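Local structure of putative exported protein (Bacteroides fragilis, 4RAA) at residues 93-96 with 97-101; 279-283 with 284-288. The protein is of unknown function but adopts a six-bladed beta-propeller fold of the YWTD type and is probably exported from the bacterial cell. All coordinates share one frame; numbering follows the deposited sequence.

Interaction 1. Residues 93-96 with 97-101; sequences FVDN and NKNYI
Carboxylate oxygen OD1 of Asp95 is gripped by two successive backbone amides, of Asn99 at the end of the loop and Tyr100 at the start of the return strand of a beta hairpin. Asn99 N lies 2.7 Å from Asp95 OD1 and reaches its syn lone pair, whereas Tyr100 N, 2.8 Å from the same Asp95 OD1, comes from above the carboxylate plane along a nearly straight bond (171°). Asp95 can accept both because chi1 of 76° sets CG between its own backbone N and carbonyl carbon, folding the acid back across the mouth of the loop. Its main chain works too. Asp95 O takes Lys98 N at 3.0 Å, closing a type I turn over Asn96 and Asn97, and Asp95 N gives the last backbone bond of the ladder to Tyr100 O (3.2 Å).

The Tyr100 ring, its CG set between backbone N and carbonyl carbon, swings back so that one face lies against Asp95 CB, a CH-pi contact 3.7 Å from the ring centroid, with carboxylate and ring stacked only 5° from parallel. Beyond it, Phe93 CE2 meets Tyr100 CE1 at 3.9 Å, and Tyr113 packs edge-to-face with Tyr100. On the opposite face of the sheet Val94 CG2 and Ile101 CG1 touch at 4.2 Å within a non-hydrogen-bonded pair, both residues resting on Leu49 and Leu54. A short acid suits position 95, since its carboxylate can reach amides that the turn leaves pointing inward. Two N-H groups on one oxygen of a buried side chain probably stabilise its negative charge.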
loop_
_atom_site.group_PDB
_atom_site.type_symbol
_atom_site.label_atom_id
_atom_site.label_comp_id
_atom_site.label_asym_id
_atom_site.label_seq_id
_atom_site.Cartn_x
_atom_site.Cartn_y
_atom_site.Cartn_z
ATOM N N PHE A 93 -13.629 -3.308 -7.636
ATOM C CA PHE A 93 -13.955 -4.739 -7.503
ATOM C C PHE A 93 -14.156 -5.099 -6.046
ATOM O O PHE A 93 -13.743 -4.352 -5.160
ATOM C CB PHE A 93 -12.914 -5.659 -8.186
ATOM C CG PHE A 93 -11.554 -5.677 -7.523
ATOM C CD1 PHE A 93 -10.586 -4.713 -7.839
ATOM C CD2 PHE A 93 -11.220 -6.686 -6.602
ATOM C CE1 PHE A 93 -9.326 -4.744 -7.236
ATOM C CE2 PHE A 93 -9.965 -6.713 -5.996
ATOM C CZ PHE A 93 -9.021 -5.741 -6.307
ATOM N N VAL A 94 -14.825 -6.226 -5.826
ATOM C CA VAL A 94 -15.104 -6.757 -4.495
ATOM C C VAL A 94 -14.223 -7.992 -4.403
ATOM O O VAL A 94 -14.202 -8.779 -5.354
ATOM C CB VAL A 94 -16.602 -7.128 -4.360
ATOM C CG1 VAL A 94 -16.908 -7.747 -2.993
ATOM C CG2 VAL A 94 -17.475 -5.899 -4.623
ATOM N N ASP A 95 -13.503 -8.184 -3.290
ATOM C CA ASP A 95 -12.652 -9.371 -3.174
ATOM C C ASP A 95 -13.533 -10.624 -3.063
ATOM O O ASP A 95 -14.718 -10.533 -2.713
ATOM C CB ASP A 95 -11.580 -9.266 -2.060
ATOM C CG ASP A 95 -12.123 -9.461 -0.653
ATOM O OD1 ASP A 95 -13.018 -8.676 -0.254
ATOM O OD2 ASP A 95 -11.614 -10.366 0.068
ATOM N N ASN A 96 -12.946 -11.774 -3.385
ATOM C CA ASN A 96 -13.657 -13.061 -3.371
ATOM C C ASN A 96 -14.313 -13.390 -2.017
ATOM O O ASN A 96 -15.402 -13.950 -1.996
ATOM C CB ASN A 96 -12.726 -14.208 -3.812
ATOM C CG ASN A 96 -12.185 -14.040 -5.237
ATOM O OD1 ASN A 96 -12.718 -13.275 -6.055
ATOM N ND2 ASN A 96 -11.106 -14.759 -5.533
ATOM N N ASN A 97 -13.666 -13.015 -0.912
ATOM C CA ASN A 97 -14.209 -13.223 0.447
ATOM C C ASN A 97 -15.243 -12.193 0.918
ATOM O O ASN A 97 -15.873 -12.412 1.942
ATOM C CB ASN A 97 -13.076 -13.246 1.481
ATOM C CG ASN A 97 -12.098 -14.375 1.261
ATOM O OD1 ASN A 97 -12.437 -15.418 0.706
ATOM N ND2 ASN A 97 -10.871 -14.178 1.724
ATOM N N LYS A 98 -15.406 -11.088 0.191
ATOM C CA LYS A 98 -16.329 -9.994 0.551
ATOM C C LYS A 98 -15.919 -9.325 1.870
ATOM O O LYS A 98 -16.705 -9.250 2.810
ATOM C CB LYS A 98 -17.805 -10.446 0.517
ATOM C CG LYS A 98 -18.203 -10.986 -0.848
ATOM C CD LYS A 98 -19.591 -11.594 -0.890
ATOM C CE LYS A 98 -19.812 -12.261 -2.245
ATOM N NZ LYS A 98 -21.151 -12.893 -2.373
ATOM N N ASN A 99 -14.649 -8.911 1.922
ATOM C CA ASN A 99 -14.056 -8.147 3.029
ATOM C C ASN A 99 -13.959 -6.672 2.631
ATOM O O ASN A 99 -14.334 -5.799 3.418
ATOM C CB ASN A 99 -12.626 -8.592 3.340
ATOM C CG ASN A 99 -12.526 -10.036 3.761
ATOM O OD1 ASN A 99 -11.735 -10.794 3.194
ATOM N ND2 ASN A 99 -13.312 -10.428 4.758
ATOM N N TYR A 100 -13.434 -6.410 1.421
ATOM C CA TYR A 100 -13.212 -5.058 0.932
ATOM C C TYR A 100 -13.691 -4.757 -0.468
ATOM O O TYR A 100 -13.844 -5.659 -1.285
ATOM C CB TYR A 100 -11.715 -4.733 0.985
ATOM C CG TYR A 100 -10.794 -5.478 0.009
ATOM C CD1 TYR A 100 -10.635 -5.037 -1.323
ATOM C CD2 TYR A 100 -10.032 -6.590 0.427
ATOM C CE1 TYR A 100 -9.776 -5.688 -2.203
ATOM C CE2 TYR A 100 -9.165 -7.251 -0.456
ATOM C CZ TYR A 100 -9.033 -6.791 -1.770
ATOM O OH TYR A 100 -8.193 -7.422 -2.671
ATOM N N ILE A 101 -13.858 -3.453 -0.725
ATOM C CA ILE A 101 -14.190 -2.887 -2.037
ATOM C C ILE A 101 -12.996 -1.980 -2.385
ATOM O O ILE A 101 -12.720 -1.019 -1.669
ATOM C CB ILE A 101 -15.500 -2.064 -2.030
ATOM C CG1 ILE A 101 -16.696 -2.957 -1.694
ATOM C CG2 ILE A 101 -15.712 -1.383 -3.386
ATOM C CD1 ILE A 101 -17.904 -2.182 -1.224
#

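Interaction 2. Residues 279-283 with 284-288; sequences GLYDK and NTDRT
A G1 beta bulge closes the hairpin between strands 275-282 and 287-292 in a sheet of the propeller, with Asp286 and Arg287 both facing Asp282. Asp282 O receives Asp286 N at 2.8 Å and, more weakly, Arg287 N at 3.3 Å; the return bond, Asp282 N to Arg287 O, is nearly straight at 175°. Asp286 takes the left-handed backbone conformation usual for the first bulge residue, a place often filled by glycine or asparagine.

The side chain of Asp282 reaches over the loop, its CG anti to the backbone N (chi1 -179°). Asn284 N meets Asp282 OD1 from above the carboxylate plane at 3.1 Å, and the hydroxyl of Thr285 makes a weak bond to the other oxygen. One short acid thus reaches two loop residues, Asn284 through a hydrogen bond and Thr285 only weakly. The extended Lys283 chain carries its ammonium to a salt bridge with Glu261 and a hydrogen bond to Thr262 O.

On the other face of the sheet, Tyr281 CD1 packs against Thr288 CG2 at 3.7 Å, and both residues lie against Ile11 of strand 10-13; the hydroxyl of Thr288 bonds Ser12 O. The long tyrosine spans from this apolar patch to the turn, where its hydroxyl gives a hydrogen bond of 2.6 Å from Tyr281 OH to Asp286 OD1, meeting the anti side of a carboxylate turned 87° from the ring plane.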
loop_
_atom_site.group_PDB
_atom_site.type_symbol
_atom_site.label_atom_id
_atom_site.label_comp_id
_atom_site.label_asym_id
_atom_site.label_seq_id
_atom_site.Cartn_x
_atom_site.Cartn_y
_atom_site.Cartn_z
ATOM N N GLY A 279 -25.393 -7.277 -30.950
ATOM C CA GLY A 279 -25.499 -8.693 -31.259
ATOM C C GLY A 279 -25.837 -9.441 -29.984
ATOM O O GLY A 279 -25.108 -9.331 -28.992
ATOM N N LEU A 280 -26.939 -10.193 -30.014
ATOM C CA LEU A 280 -27.408 -10.997 -28.884
ATOM C C LEU A 280 -27.081 -12.440 -29.236
ATOM O O LEU A 280 -27.340 -12.842 -30.364
ATOM C CB LEU A 280 -28.928 -10.832 -28.719
ATOM C CG LEU A 280 -29.508 -9.408 -28.856
ATOM C CD1 LEU A 280 -31.031 -9.390 -28.817
ATOM C CD2 LEU A 280 -28.944 -8.487 -27.788
ATOM N N TYR A 281 -26.492 -13.197 -28.303
ATOM C CA TYR A 281 -26.217 -14.630 -28.492
ATOM C C TYR A 281 -26.910 -15.418 -27.376
ATOM O O TYR A 281 -26.682 -15.126 -26.203
ATOM C CB TYR A 281 -24.713 -14.913 -28.503
ATOM C CG TYR A 281 -24.362 -16.392 -28.555
ATOM C CD1 TYR A 281 -24.676 -17.168 -29.674
ATOM C CD2 TYR A 281 -23.705 -17.022 -27.489
ATOM C CE1 TYR A 281 -24.352 -18.528 -29.731
ATOM C CE2 TYR A 281 -23.390 -18.376 -27.536
ATOM C CZ TYR A 281 -23.714 -19.121 -28.659
ATOM O OH TYR A 281 -23.397 -20.456 -28.692
ATOM N N ASP A 282 -27.753 -16.391 -27.751
ATOM C CA ASP A 282 -28.467 -17.259 -26.799
ATOM C C ASP A 282 -27.667 -18.541 -26.723
ATOM O O ASP A 282 -27.690 -19.344 -27.668
ATOM C CB ASP A 282 -29.915 -17.546 -27.246
ATOM C CG ASP A 282 -30.693 -18.442 -26.256
ATOM O OD1 ASP A 282 -30.133 -18.929 -25.241
ATOM O OD2 ASP A 282 -31.902 -18.646 -26.502
ATOM N N LYS A 283 -26.995 -18.735 -25.587
ATOM C CA LYS A 283 -26.144 -19.900 -25.363
ATOM C C LYS A 283 -26.888 -21.224 -25.368
ATOM O O LYS A 283 -26.309 -22.225 -25.791
ATOM C CB LYS A 283 -25.394 -19.793 -24.042
ATOM C CG LYS A 283 -24.409 -18.651 -23.928
ATOM C CD LYS A 283 -23.754 -18.749 -22.566
ATOM C CE LYS A 283 -22.704 -17.694 -22.332
ATOM N NZ LYS A 283 -22.037 -17.983 -21.038
ATOM N N ASN A 284 -28.141 -21.232 -24.894
ATOM C CA ASN A 284 -28.953 -22.460 -24.834
ATOM C C ASN A 284 -29.331 -22.999 -26.217
ATOM O O ASN A 284 -29.141 -24.204 -26.487
ATOM C CB ASN A 284 -30.212 -22.268 -23.957
ATOM C CG ASN A 284 -29.886 -22.031 -22.477
ATOM O OD1 ASN A 284 -30.620 -21.323 -21.787
ATOM N ND2 ASN A 284 -28.798 -22.616 -21.984
ATOM N N THR A 285 -29.838 -22.114 -27.078
ATOM C CA THR A 285 -30.209 -22.476 -28.456
ATOM C C THR A 285 -29.050 -22.403 -29.479
ATOM O O THR A 285 -29.157 -23.012 -30.546
ATOM C CB THR A 285 -31.347 -21.581 -28.996
ATOM O OG1 THR A 285 -30.884 -20.234 -29.119
ATOM C CG2 THR A 285 -32.574 -21.635 -28.082
ATOM N N ASP A 286 -27.982 -21.654 -29.158
ATOM C CA ASP A 286 -26.821 -21.403 -30.045
ATOM C C ASP A 286 -27.253 -20.540 -31.256
ATOM O O ASP A 286 -26.913 -20.833 -32.405
ATOM C CB ASP A 286 -26.118 -22.718 -30.466
ATOM C CG ASP A 286 -24.838 -22.491 -31.262
ATOM O OD1 ASP A 286 -24.061 -21.578 -30.938
ATOM O OD2 ASP A 286 -24.611 -23.233 -32.234
ATOM N N ARG A 287 -27.990 -19.466 -30.984
ATOM C CA ARG A 287 -28.490 -18.582 -32.040
ATOM C C ARG A 287 -28.119 -17.128 -31.822
ATOM O O ARG A 287 -28.204 -16.642 -30.698
ATOM C CB ARG A 287 -30.002 -18.730 -32.159
ATOM C CG ARG A 287 -30.413 -20.065 -32.789
ATOM C CD ARG A 287 -31.872 -20.114 -33.230
ATOM N NE ARG A 287 -32.265 -18.936 -34.022
ATOM C CZ ARG A 287 -33.424 -18.786 -34.665
ATOM N NH1 ARG A 287 -34.330 -19.767 -34.729
ATOM N NH2 ARG A 287 -33.655 -17.648 -35.308
ATOM N N THR A 288 -27.711 -16.451 -32.905
ATOM C CA THR A 288 -27.357 -15.024 -32.882
ATOM C C THR A 288 -28.441 -14.163 -33.518
ATOM O O THR A 288 -29.153 -14.630 -34.389
ATOM C CB THR A 288 -26.051 -14.733 -33.634
ATOM O OG1 THR A 288 -26.185 -15.152 -34.997
ATOM C CG2 THR A 288 -24.870 -15.436 -32.955
#

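Overall arrangement
Interactions 1 and 2 close hairpins in two different sheets of the propeller, the first joining strands 85-94 and 100-105, the second strands 275-282 and 287-292. Their centres lie 32 Å apart and their nearest atoms about 18 Å, so they do not touch. Each sits well out from the middle of the chain, at about 19 and 20 Å between centres. Both use an aspartate where the first strand gives way to the turn, its carboxylate accepting backbone amides from across the turn, yet residues 93-101 form a partly buried turn packed near strands 45-49 and 134-136, whereas residues 279-288 are more exposed and flank strand 10-13. The function is unknown, so neither contact can be assigned to a site.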